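Local coordinates for beta-N-acetylglucosaminidase Nag2 (Vibrio harveyi, PDB 6EZS), which probably hydrolyses terminal non-reducing N-acetyl-D-hexosamine residues from N-acetyl-beta-D-hexosaminides as a family 20 glycoside hydrolase, at residues A[100-105]-A[113-118]; A[261-266]-A[558-563]; A[328-333]-A[374-379]; A[528-533]-A[580-585]. All coordinates share one frame; numbering follows the deposited sequence.

In the fold
From the N terminus, contact 1 closes first: a short hairpin loop in the N-terminal sheet, complete before the catalytic barrel begins. At 261-266 the chain opens contact 2, which waits 291 residues for its partner at 558-563. Within that span contact 3 opens and closes, tying the loop at 328-333 to helix 375-380. Contact 4 instead crosses contact 2, since 528-533 comes before 558-563 and 580-585 after it. Contacts 2 and 4 also touch, through Y558 with T528 and T529, and reach neighbouring strands of the barrel, 265-271 from contact 2 and 574-581 from contact 4. Contacts 1 and 2 lie on opposite sides of the chain's centre, their own centres about 49 Å apart.

Contact 1. Residues A[100-105]-A[113-118]; sequences AMIDFV and AQVDVT
I102 and V115 meet through their CG2 methyls, the two beta-branched side chains crossing at about a right angle with I102 CG2 3.8 Å from V115 CG2. The first torsion of I102 (chi1 48°) wedges CG1 between the backbone N and the carbonyl carbon and turns CG2 back beside the N. The two branches thereby divide the work: CG2 meets V115, while I102 CG1 reaches across to A113 CB at 4.0 Å. V115 sets CG1 opposite its backbone N (chi1 177°), which leaves CG2 beside the N and against the opposing backbone, V115 CG2 to M101 CA 3.5 Å. Next along, A100 CB rests 3.7 Å from V117 CG2 and also touches V115.

These residues belong to the beta hairpin of strands 100-106 and 109-117, inside the eight-stranded mixed sheet at the N terminus. I102 and A113 form an antiparallel hydrogen-bonded pair, with I102 N to A113 O at 2.9 Å and A113 N to I102 O at 3.2 Å. L39 of the next strand packs on both I102 and V115.

M101 and Q114, a non-hydrogen-bonded pair, send their side chains to the other face. Q114 is folded at chi2 (-85°), which swings its amide back toward the partner strand and puts NE2 4.1 Å from M101 CB. Near the A100 end a water accepts from A100 N and lies within reach of Q114 OE1 and V115 O, though not every acceptor around it can receive a proton. The bent chain of M101 goes on to touch I326 and S338, loop residues of the catalytic domain.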
# COMPACT_ATOMS: atom_id res chain seq x y z
N ALA A 100 24.08 4.94 1.54
CA ALA A 100 24.96 6.10 1.46
C ALA A 100 25.94 5.93 0.31
O ALA A 100 26.16 4.82 -0.17
CB ALA A 100 25.70 6.30 2.76
N MET A 101 26.50 7.04 -0.12
CA MET A 101 27.51 7.04 -1.17
C MET A 101 28.31 8.32 -1.15
O MET A 101 27.95 9.26 -0.46
CB MET A 101 26.86 6.82 -2.54
CG MET A 101 26.22 8.04 -3.15
SD MET A 101 25.13 7.51 -4.48
CE MET A 101 26.34 6.87 -5.65
N ILE A 102 29.39 8.34 -1.92
CA ILE A 102 30.24 9.54 -1.99
C ILE A 102 30.52 9.99 -3.42
O ILE A 102 30.42 9.21 -4.36
CB ILE A 102 31.58 9.40 -1.23
CG1 ILE A 102 32.28 8.09 -1.59
CG2 ILE A 102 31.36 9.51 0.27
CD1 ILE A 102 33.76 8.12 -1.30
N ASP A 103 30.83 11.27 -3.54
CA ASP A 103 31.27 11.90 -4.77
C ASP A 103 32.61 12.54 -4.45
O ASP A 103 32.78 13.10 -3.37
CB ASP A 103 30.26 12.96 -5.22
CG ASP A 103 29.06 12.36 -5.93
OD1 ASP A 103 29.25 11.51 -6.83
OD2 ASP A 103 27.90 12.73 -5.61
N PHE A 104 33.55 12.43 -5.38
CA PHE A 104 34.92 12.98 -5.23
C PHE A 104 35.58 13.16 -6.59
O PHE A 104 35.03 12.75 -7.62
CB PHE A 104 35.78 12.11 -4.29
CG PHE A 104 35.86 10.65 -4.68
CD1 PHE A 104 34.76 9.81 -4.55
CD2 PHE A 104 37.06 10.10 -5.14
CE1 PHE A 104 34.84 8.46 -4.89
CE2 PHE A 104 37.14 8.75 -5.47
CZ PHE A 104 36.03 7.93 -5.35
N VAL A 105 36.75 13.79 -6.59
CA VAL A 105 37.49 14.10 -7.82
C VAL A 105 38.89 13.48 -7.78
O VAL A 105 39.65 13.73 -6.85
CB VAL A 105 37.60 15.63 -8.03
CG1 VAL A 105 38.31 15.95 -9.34
CG2 VAL A 105 36.22 16.27 -8.02
N ALA A 113 31.34 6.26 -5.36
CA ALA A 113 31.48 4.99 -4.65
C ALA A 113 30.35 4.79 -3.63
O ALA A 113 29.96 5.73 -2.93
CB ALA A 113 32.84 4.91 -3.95
N GLN A 114 29.84 3.56 -3.57
CA GLN A 114 28.92 3.15 -2.50
C GLN A 114 29.66 3.12 -1.14
O GLN A 114 30.83 2.76 -1.06
CB GLN A 114 28.21 1.82 -2.83
CG GLN A 114 26.91 1.97 -3.64
CD GLN A 114 25.65 2.26 -2.78
OE1 GLN A 114 25.37 1.55 -1.80
NE2 GLN A 114 24.87 3.29 -3.15
N VAL A 115 28.97 3.54 -0.08
CA VAL A 115 29.51 3.59 1.29
C VAL A 115 28.81 2.51 2.11
O VAL A 115 27.59 2.33 2.01
CB VAL A 115 29.30 4.98 1.94
CG1 VAL A 115 29.80 5.02 3.37
CG2 VAL A 115 30.01 6.06 1.14
N ASP A 116 29.57 1.78 2.90
CA ASP A 116 29.01 0.78 3.79
C ASP A 116 28.43 1.47 5.02
O ASP A 116 29.12 2.22 5.71
CB ASP A 116 30.07 -0.25 4.20
CG ASP A 116 30.34 -1.26 3.09
OD1 ASP A 116 29.37 -1.91 2.61
OD2 ASP A 116 31.53 -1.41 2.72
N VAL A 117 27.15 1.21 5.28
CA VAL A 117 26.43 1.87 6.35
C VAL A 117 26.29 0.90 7.51
O VAL A 117 25.55 -0.08 7.41
CB VAL A 117 25.03 2.35 5.90
CG1 VAL A 117 24.38 3.20 6.99
CG2 VAL A 117 25.13 3.15 4.60
N THR A 118 26.98 1.18 8.60
CA THR A 118 26.84 0.41 9.83
C THR A 118 25.41 0.58 10.35
O THR A 118 24.83 1.67 10.22
CB THR A 118 27.84 0.87 10.89
OG1 THR A 118 29.15 0.84 10.33
CG2 THR A 118 27.84 -0.05 12.10
O HOH W 1 25.04 2.23 1.03

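Contact 2. Residues A[261-266]-A[558-563]; sequences PRFRYR and YEPLAE
The guanidinium of R262 has E559 OE2 and L561 O at its edge, while one of its faces is covered from within its own segment, F263 CZ standing 3.6 Å above the plane and over the centre of the R262 group. The neighbours pack reciprocally: R262 CG lies over one face of the F263 ring, offset toward the rim. That ring gives its edge to L561, with F263 CE1 3.9 Å from L561 CD1. P560 comes in beside it at a slant, P560 CG to F263 CE2 also 3.9 Å.

In the TIM barrel of the catalytic domain, 261-266 runs into the start of strand 265-271. The partner segment, 558-563, lies in the loop before strand 574-581, which neighbours 265-271 in the barrel wall. The loop makes a type II turn from E559 to A562, with L561 at positive phi (58°). F263 and P560 both pack on I577 of strand 574-581.

R262 spans the gap because its chain is fully extended (chi1 -179°) with CG opposite the backbone N. The salt bridge it makes is a long one, R262 NH1 to E559 OE2 3.4 Å, and E559 has a firmer partner in R614 on its other oxygen. Both terminal nitrogens also share the carbonyl of P560 in weak, strongly bent bonds, the shorter from R262 NH2 to P560 O at 3.0 Å (127° at the hydrogen). A water links the same groups, accepting a hydrogen bond from R262 NH1 (2.6 Å to the water O) and donating to E559 OE2 and P560 O. The carbonyl O of F263 accepts from R266 NH1 at 3.1 Å, in the carbonyl plane.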
# COMPACT_ATOMS: atom_id res chain seq x y z
N PRO A 261 -20.67 -11.78 3.30
CA PRO A 261 -19.70 -10.74 3.67
C PRO A 261 -20.25 -9.69 4.64
O PRO A 261 -21.32 -9.13 4.39
CB PRO A 261 -19.36 -10.07 2.33
CG PRO A 261 -20.54 -10.33 1.46
CD PRO A 261 -21.13 -11.64 1.91
N ARG A 262 -19.51 -9.39 5.69
CA ARG A 262 -19.94 -8.34 6.62
C ARG A 262 -20.04 -6.97 5.95
O ARG A 262 -21.05 -6.29 6.14
CB ARG A 262 -19.05 -8.25 7.85
CG ARG A 262 -19.54 -7.18 8.79
CD ARG A 262 -18.70 -7.08 10.04
NE ARG A 262 -19.27 -6.04 10.89
CZ ARG A 262 -18.66 -5.46 11.92
NH1 ARG A 262 -17.41 -5.79 12.28
NH2 ARG A 262 -19.32 -4.51 12.59
N PHE A 263 -19.00 -6.57 5.21
CA PHE A 263 -18.97 -5.27 4.53
C PHE A 263 -18.90 -5.41 3.01
O PHE A 263 -18.31 -6.36 2.50
CB PHE A 263 -17.77 -4.45 4.99
CG PHE A 263 -17.84 -4.03 6.44
CD1 PHE A 263 -18.65 -2.98 6.84
CD2 PHE A 263 -17.04 -4.66 7.40
CE1 PHE A 263 -18.69 -2.57 8.17
CE2 PHE A 263 -17.08 -4.26 8.73
CZ PHE A 263 -17.90 -3.21 9.11
N ARG A 264 -19.51 -4.46 2.30
CA ARG A 264 -19.52 -4.46 0.85
C ARG A 264 -18.13 -4.22 0.24
O ARG A 264 -17.76 -4.88 -0.73
CB ARG A 264 -20.52 -3.42 0.32
CG ARG A 264 -21.98 -3.81 0.53
CD ARG A 264 -22.94 -2.64 0.30
NE ARG A 264 -22.85 -1.66 1.39
CZ ARG A 264 -22.90 -0.33 1.26
NH1 ARG A 264 -23.03 0.26 0.07
NH2 ARG A 264 -22.81 0.43 2.35
N TYR A 265 -17.37 -3.28 0.80
CA TYR A 265 -16.03 -2.93 0.31
C TYR A 265 -14.97 -3.60 1.18
O TYR A 265 -14.94 -3.38 2.39
CB TYR A 265 -15.87 -1.42 0.35
CG TYR A 265 -14.60 -0.85 -0.24
CD1 TYR A 265 -13.39 -0.90 0.45
CD2 TYR A 265 -14.62 -0.17 -1.49
CE1 TYR A 265 -12.23 -0.34 -0.08
CE2 TYR A 265 -13.46 0.42 -2.02
CZ TYR A 265 -12.26 0.32 -1.32
OH TYR A 265 -11.10 0.88 -1.83
N ARG A 266 -14.11 -4.42 0.57
CA ARG A 266 -13.06 -5.14 1.30
C ARG A 266 -11.77 -5.00 0.48
O ARG A 266 -11.52 -5.75 -0.47
CB ARG A 266 -13.45 -6.61 1.52
CG ARG A 266 -14.83 -6.76 2.18
CD ARG A 266 -15.20 -8.22 2.46
NE ARG A 266 -15.18 -9.03 1.23
CZ ARG A 266 -16.09 -9.00 0.26
NH1 ARG A 266 -17.17 -8.22 0.32
NH2 ARG A 266 -15.93 -9.78 -0.80
N TYR A 558 -8.46 -5.27 16.12
CA TYR A 558 -9.22 -4.24 15.41
C TYR A 558 -10.61 -4.75 15.03
O TYR A 558 -10.75 -5.73 14.30
CB TYR A 558 -8.48 -3.79 14.16
CG TYR A 558 -9.28 -2.87 13.28
CD1 TYR A 558 -9.90 -1.73 13.80
CD2 TYR A 558 -9.42 -3.13 11.93
CE1 TYR A 558 -10.64 -0.88 12.98
CE2 TYR A 558 -10.14 -2.29 11.11
CZ TYR A 558 -10.75 -1.17 11.63
OH TYR A 558 -11.47 -0.34 10.80
N GLU A 559 -11.63 -4.07 15.52
CA GLU A 559 -13.00 -4.54 15.38
C GLU A 559 -13.91 -3.38 14.96
O GLU A 559 -14.50 -2.73 15.80
CB GLU A 559 -13.45 -5.20 16.68
CG GLU A 559 -14.68 -6.07 16.54
CD GLU A 559 -14.50 -7.19 15.49
OE1 GLU A 559 -13.77 -8.17 15.82
OE2 GLU A 559 -15.08 -7.09 14.36
N PRO A 560 -14.02 -3.13 13.63
CA PRO A 560 -14.69 -1.93 13.16
C PRO A 560 -16.17 -1.87 13.52
O PRO A 560 -16.88 -2.85 13.35
CB PRO A 560 -14.52 -2.01 11.63
CG PRO A 560 -14.35 -3.46 11.34
CD PRO A 560 -13.60 -4.00 12.51
N LEU A 561 -16.59 -0.72 14.02
CA LEU A 561 -17.98 -0.43 14.35
C LEU A 561 -18.58 -1.40 15.39
O LEU A 561 -19.74 -1.78 15.31
CB LEU A 561 -18.84 -0.39 13.09
CG LEU A 561 -18.32 0.45 11.91
CD1 LEU A 561 -19.28 0.27 10.74
CD2 LEU A 561 -18.15 1.92 12.25
N ALA A 562 -17.76 -1.77 16.38
CA ALA A 562 -18.17 -2.70 17.45
C ALA A 562 -19.32 -2.13 18.29
O ALA A 562 -20.30 -2.82 18.57
CB ALA A 562 -16.98 -3.05 18.33
N GLU A 563 -19.20 -0.85 18.65
CA GLU A 563 -20.19 -0.17 19.48
C GLU A 563 -21.48 0.18 18.75
O GLU A 563 -22.49 0.42 19.40
CB GLU A 563 -19.59 1.12 20.08
CG GLU A 563 -19.77 1.25 21.58
CD GLU A 563 -19.04 0.18 22.38
OE1 GLU A 563 -18.04 -0.40 21.88
OE2 GLU A 563 -19.46 -0.09 23.52
O HOH W 2 -17.03 -5.09 14.78

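Contact 3. Residues A[328-333]-A[374-379]; sequences ETIEPQ and CRAAIK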
# COMPACT_ATOMS: atom_id res chain seq x y z
N GLU A 328 19.13 11.72 -13.39
CA GLU A 328 17.74 11.97 -13.79
C GLU A 328 17.30 13.32 -13.28
O GLU A 328 17.93 13.91 -12.40
CB GLU A 328 16.80 10.89 -13.25
CG GLU A 328 17.23 9.47 -13.58
CD GLU A 328 17.47 9.24 -15.06
OE1 GLU A 328 16.71 9.80 -15.89
OE2 GLU A 328 18.40 8.47 -15.40
N THR A 329 16.20 13.80 -13.84
CA THR A 329 15.60 15.08 -13.44
C THR A 329 15.11 15.01 -12.00
O THR A 329 15.30 15.95 -11.23
CB THR A 329 14.42 15.43 -14.36
OG1 THR A 329 14.90 15.59 -15.71
CG2 THR A 329 13.71 16.72 -13.91
N ILE A 330 14.48 13.88 -11.65
CA ILE A 330 14.01 13.62 -10.29
C ILE A 330 15.11 12.97 -9.46
O ILE A 330 15.70 11.96 -9.85
CB ILE A 330 12.73 12.74 -10.30
CG1 ILE A 330 11.57 13.54 -10.92
CG2 ILE A 330 12.35 12.30 -8.89
CD1 ILE A 330 10.37 12.71 -11.32
N GLU A 331 15.35 13.53 -8.27
CA GLU A 331 16.37 13.02 -7.37
C GLU A 331 16.06 11.61 -6.84
O GLU A 331 14.89 11.24 -6.74
CB GLU A 331 16.57 13.95 -6.18
CG GLU A 331 17.22 15.28 -6.52
CD GLU A 331 16.25 16.42 -6.80
OE1 GLU A 331 15.02 16.24 -6.82
OE2 GLU A 331 16.76 17.54 -7.02
N PRO A 332 17.11 10.83 -6.49
CA PRO A 332 16.88 9.54 -5.85
C PRO A 332 16.15 9.68 -4.53
O PRO A 332 16.21 10.73 -3.90
CB PRO A 332 18.29 9.00 -5.59
CG PRO A 332 19.22 9.87 -6.35
CD PRO A 332 18.55 11.18 -6.52
N GLN A 333 15.44 8.64 -4.13
CA GLN A 333 14.73 8.60 -2.86
C GLN A 333 14.75 7.19 -2.31
O GLN A 333 14.59 6.23 -3.07
CB GLN A 333 13.27 9.03 -3.01
CG GLN A 333 13.04 10.46 -3.44
CD GLN A 333 13.38 11.48 -2.37
OE1 GLN A 333 13.33 11.20 -1.17
NE2 GLN A 333 13.72 12.69 -2.81
N CYS A 374 2.40 15.91 -5.87
CA CYS A 374 2.43 15.98 -7.33
C CYS A 374 3.82 16.27 -7.90
O CYS A 374 3.94 16.69 -9.04
CB CYS A 374 1.41 17.02 -7.78
SG CYS A 374 0.30 16.36 -9.03
N ARG A 375 4.86 16.00 -7.11
CA ARG A 375 6.23 16.37 -7.49
C ARG A 375 6.71 15.73 -8.80
O ARG A 375 7.33 16.40 -9.62
CB ARG A 375 7.22 16.04 -6.38
CG ARG A 375 8.49 16.86 -6.44
CD ARG A 375 9.46 16.48 -5.35
NE ARG A 375 10.59 17.41 -5.34
CZ ARG A 375 11.82 17.16 -5.81
NH1 ARG A 375 12.16 15.96 -6.29
NH2 ARG A 375 12.73 18.12 -5.77
N ALA A 376 6.42 14.44 -8.97
CA ALA A 376 6.87 13.69 -10.14
C ALA A 376 6.27 14.26 -11.41
O ALA A 376 6.97 14.42 -12.41
CB ALA A 376 6.50 12.22 -10.00
N ALA A 377 4.97 14.59 -11.34
CA ALA A 377 4.28 15.28 -12.43
C ALA A 377 4.84 16.67 -12.73
O ALA A 377 4.94 17.04 -13.90
CB ALA A 377 2.79 15.38 -12.11
N ILE A 378 5.18 17.44 -11.70
CA ILE A 378 5.67 18.81 -11.89
C ILE A 378 7.05 18.86 -12.55
O ILE A 378 7.32 19.73 -13.39
CB ILE A 378 5.62 19.60 -10.56
CG1 ILE A 378 4.17 20.00 -10.27
CG2 ILE A 378 6.45 20.87 -10.62
CD1 ILE A 378 3.87 20.25 -8.81
N LYS A 379 7.92 17.92 -12.18
CA LYS A 379 9.23 17.76 -12.81
C LYS A 379 9.15 17.27 -14.25
O LYS A 379 10.07 17.50 -15.03
CB LYS A 379 10.12 16.79 -12.02
CG LYS A 379 10.39 17.18 -10.58
CD LYS A 379 11.08 18.53 -10.45
CE LYS A 379 11.20 18.94 -8.99
NZ LYS A 379 11.84 20.28 -8.83
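R375 reaches out in full extension, CG opposite its backbone N (chi1 -157°), while E331 kinks at chi2 (94°) to turn its carboxylate toward the arginine. The two side chains cross at about a right angle and join end-on, both terminal nitrogens gripping one oxygen: R375 NH1 to E331 OE1 is 2.9 Å and R375 NH2 to E331 OE1 3.1 Å. OE1 lies in the guanidinium plane; NH1 meets it nearly along the C-O direction and NH2 from the syn side but tilted out of the carboxylate plane, the two flat groups being turned 35° apart. K379 CE sits over the centre of one guanidinium face, 3.6 Å above the R375 plane. D402 bridges to R375 NE and K379 NZ, so it holds the arginine from another side.

Helix 375-380, with C374 as its N-cap, follows the barrel strand 363-370, whereas 328-333 is part of a loop that also meets the N-terminal sheet, E331 touching F63 and I60. Alongside the salt bridge, I330 packs on the helix with its longer branch: I330 CG1 is 3.7 Å from K379 CB, and I330 CD1 is 3.8 Å from A376 CA. T329 CG2 adds a contact with K379 CB at 4.1 Å.

Contact 4. Residues A[528-533]-A[580-585]; sequences TTYLDM and ALWCEI. With NAG (2-acetamido-2-deoxy-beta-D-glucopyranose), chain C.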
# COMPACT_ATOMS: atom_id res chain seq x y z
N THR A 528 -4.39 0.71 12.91
CA THR A 528 -4.63 -0.74 12.76
C THR A 528 -4.53 -1.36 11.37
O THR A 528 -4.41 -2.58 11.27
CB THR A 528 -5.99 -1.13 13.36
OG1 THR A 528 -6.99 -0.25 12.85
CG2 THR A 528 -5.95 -1.05 14.87
N THR A 529 -4.56 -0.57 10.30
CA THR A 529 -4.58 -1.12 8.93
C THR A 529 -3.34 -0.82 8.07
O THR A 529 -3.28 -1.26 6.92
CB THR A 529 -5.83 -0.65 8.17
OG1 THR A 529 -5.81 0.77 8.04
CG2 THR A 529 -7.11 -1.08 8.89
N TYR A 530 -2.35 -0.11 8.62
CA TYR A 530 -1.13 0.21 7.88
C TYR A 530 -0.09 -0.89 8.03
O TYR A 530 0.59 -0.99 9.04
CB TYR A 530 -0.54 1.55 8.34
CG TYR A 530 -1.18 2.80 7.77
CD1 TYR A 530 -2.48 2.81 7.27
CD2 TYR A 530 -0.49 4.00 7.76
CE1 TYR A 530 -3.04 3.96 6.77
CE2 TYR A 530 -1.05 5.15 7.30
CZ TYR A 530 -2.33 5.13 6.80
OH TYR A 530 -2.88 6.29 6.31
N LEU A 531 0.02 -1.70 6.98
CA LEU A 531 0.93 -2.82 6.93
C LEU A 531 2.41 -2.44 6.79
O LEU A 531 3.26 -3.32 6.92
CB LEU A 531 0.52 -3.76 5.80
CG LEU A 531 -0.89 -4.32 5.97
CD1 LEU A 531 -1.24 -5.31 4.87
CD2 LEU A 531 -1.07 -5.01 7.32
N ASP A 532 2.70 -1.15 6.54
CA ASP A 532 4.08 -0.65 6.59
C ASP A 532 4.63 -0.56 8.00
O ASP A 532 5.85 -0.45 8.19
CB ASP A 532 4.30 0.68 5.82
CG ASP A 532 3.40 1.82 6.29
OD1 ASP A 532 2.19 1.59 6.52
OD2 ASP A 532 3.90 2.96 6.38
N MET A 533 3.74 -0.62 8.99
CA MET A 533 4.15 -0.60 10.37
C MET A 533 4.84 -1.90 10.79
O MET A 533 4.43 -2.99 10.38
CB MET A 533 2.96 -0.35 11.27
CG MET A 533 2.28 0.98 11.05
SD MET A 533 3.37 2.36 11.44
CE MET A 533 3.08 3.27 9.93
N ALA A 580 -3.61 -0.95 3.90
CA ALA A 580 -2.71 -0.29 2.95
C ALA A 580 -1.26 -0.60 3.22
O ALA A 580 -0.85 -0.73 4.37
CB ALA A 580 -2.92 1.22 2.95
N LEU A 581 -0.49 -0.70 2.13
CA LEU A 581 0.95 -0.90 2.19
C LEU A 581 1.64 0.31 1.56
O LEU A 581 1.57 0.51 0.37
CB LEU A 581 1.38 -2.17 1.47
CG LEU A 581 2.83 -2.60 1.73
CD1 LEU A 581 3.07 -3.01 3.18
CD2 LEU A 581 3.23 -3.73 0.80
N TRP A 582 2.28 1.10 2.40
CA TRP A 582 3.08 2.23 1.94
C TRP A 582 4.51 1.72 1.77
O TRP A 582 4.98 0.93 2.58
CB TRP A 582 2.98 3.37 2.94
CG TRP A 582 1.57 3.79 3.13
CD1 TRP A 582 0.74 3.46 4.18
CD2 TRP A 582 0.78 4.58 2.23
NE1 TRP A 582 -0.50 4.03 3.99
CE2 TRP A 582 -0.50 4.71 2.81
CE3 TRP A 582 1.03 5.19 1.00
CZ2 TRP A 582 -1.52 5.43 2.20
CZ3 TRP A 582 0.02 5.92 0.40
CH2 TRP A 582 -1.23 6.03 1.00
N CYS A 583 5.17 2.14 0.71
CA CYS A 583 6.36 1.43 0.24
C CYS A 583 7.65 2.21 0.28
O CYS A 583 8.58 1.89 -0.47
CB CYS A 583 6.11 0.86 -1.15
SG CYS A 583 5.04 -0.58 -1.06
N GLU A 584 7.74 3.16 1.22
CA GLU A 584 8.97 3.95 1.45
C GLU A 584 10.21 3.08 1.64
O GLU A 584 11.28 3.43 1.18
CB GLU A 584 8.86 4.85 2.69
CG GLU A 584 8.07 6.13 2.51
CD GLU A 584 6.59 5.93 2.69
OE1 GLU A 584 6.10 4.78 2.62
OE2 GLU A 584 5.90 6.95 2.90
N ILE A 585 10.07 1.97 2.35
CA ILE A 585 11.18 1.03 2.60
C ILE A 585 10.92 -0.40 2.13
O ILE A 585 11.58 -1.34 2.54
CB ILE A 585 11.62 1.07 4.08
CG1 ILE A 585 10.43 0.84 5.02
CG2 ILE A 585 12.26 2.41 4.37
CD1 ILE A 585 10.80 0.70 6.48
C1 NAG C . 0.17 7.80 5.38
C2 NAG C . 0.38 8.74 4.16
C3 NAG C . 1.42 8.25 3.16
C4 NAG C . 2.67 7.72 3.83
C5 NAG C . 2.29 6.89 5.05
C6 NAG C . 3.52 6.42 5.85
C7 NAG C . -1.56 9.95 3.14
C8 NAG C . -2.81 9.71 2.35
N2 NAG C . -0.92 8.83 3.44
O1 NAG C . -0.68 8.37 6.37
O3 NAG C . 1.80 9.32 2.29
O4 NAG C . 3.35 6.94 2.85
O5 NAG C . 1.48 7.71 5.88
O6 NAG C . 3.10 5.37 6.72
O7 NAG C . -1.18 11.08 3.44
O HOH W 3 6.35 3.64 5.13
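W582 turns its indole nitrogen onto the face of Y530, NE1 standing 3.4 Å above the centre of the Y530 ring, and offers a face of its own to the bound sugar. The aromatic pair is T-shaped (edge-to-face), with ring planes at 60°. Sugar C3 lies 3.7 Å above the W582 plane, toward the rim, so the indole is a platform for the pyranose.

Around that platform polar side chains pick out individual hydroxyls. D532 holds CG between its backbone N and carbonyl carbon (chi1 57°), which brings D532 OD2 to accept from sugar O6 at 2.6 Å while D532 OD1 lies at the indole edge, 3.3 Å from W582 CD1. E584 OE2 accepts from O4 of the sugar, also at 2.6 Å, and a water donates to both carboxylates. Y530 OH bonds to sugar O1 at 3.0 Å; W546 and R274 also hydrogen-bond the sugar in this N-acetylglucosamine site.

The backbones meet in a single bridge of Y530 with A580, secured by L531 N to A580 O at 2.9 Å and by A580 N to T529 O. Thus the loop after helix 526-529 is tied to the end of barrel strand 574-581. A580 and W582 touch M269 of the adjoining strand 265-271; L581 packs on helix 589-596, and T529 and L531 on helix 599-608.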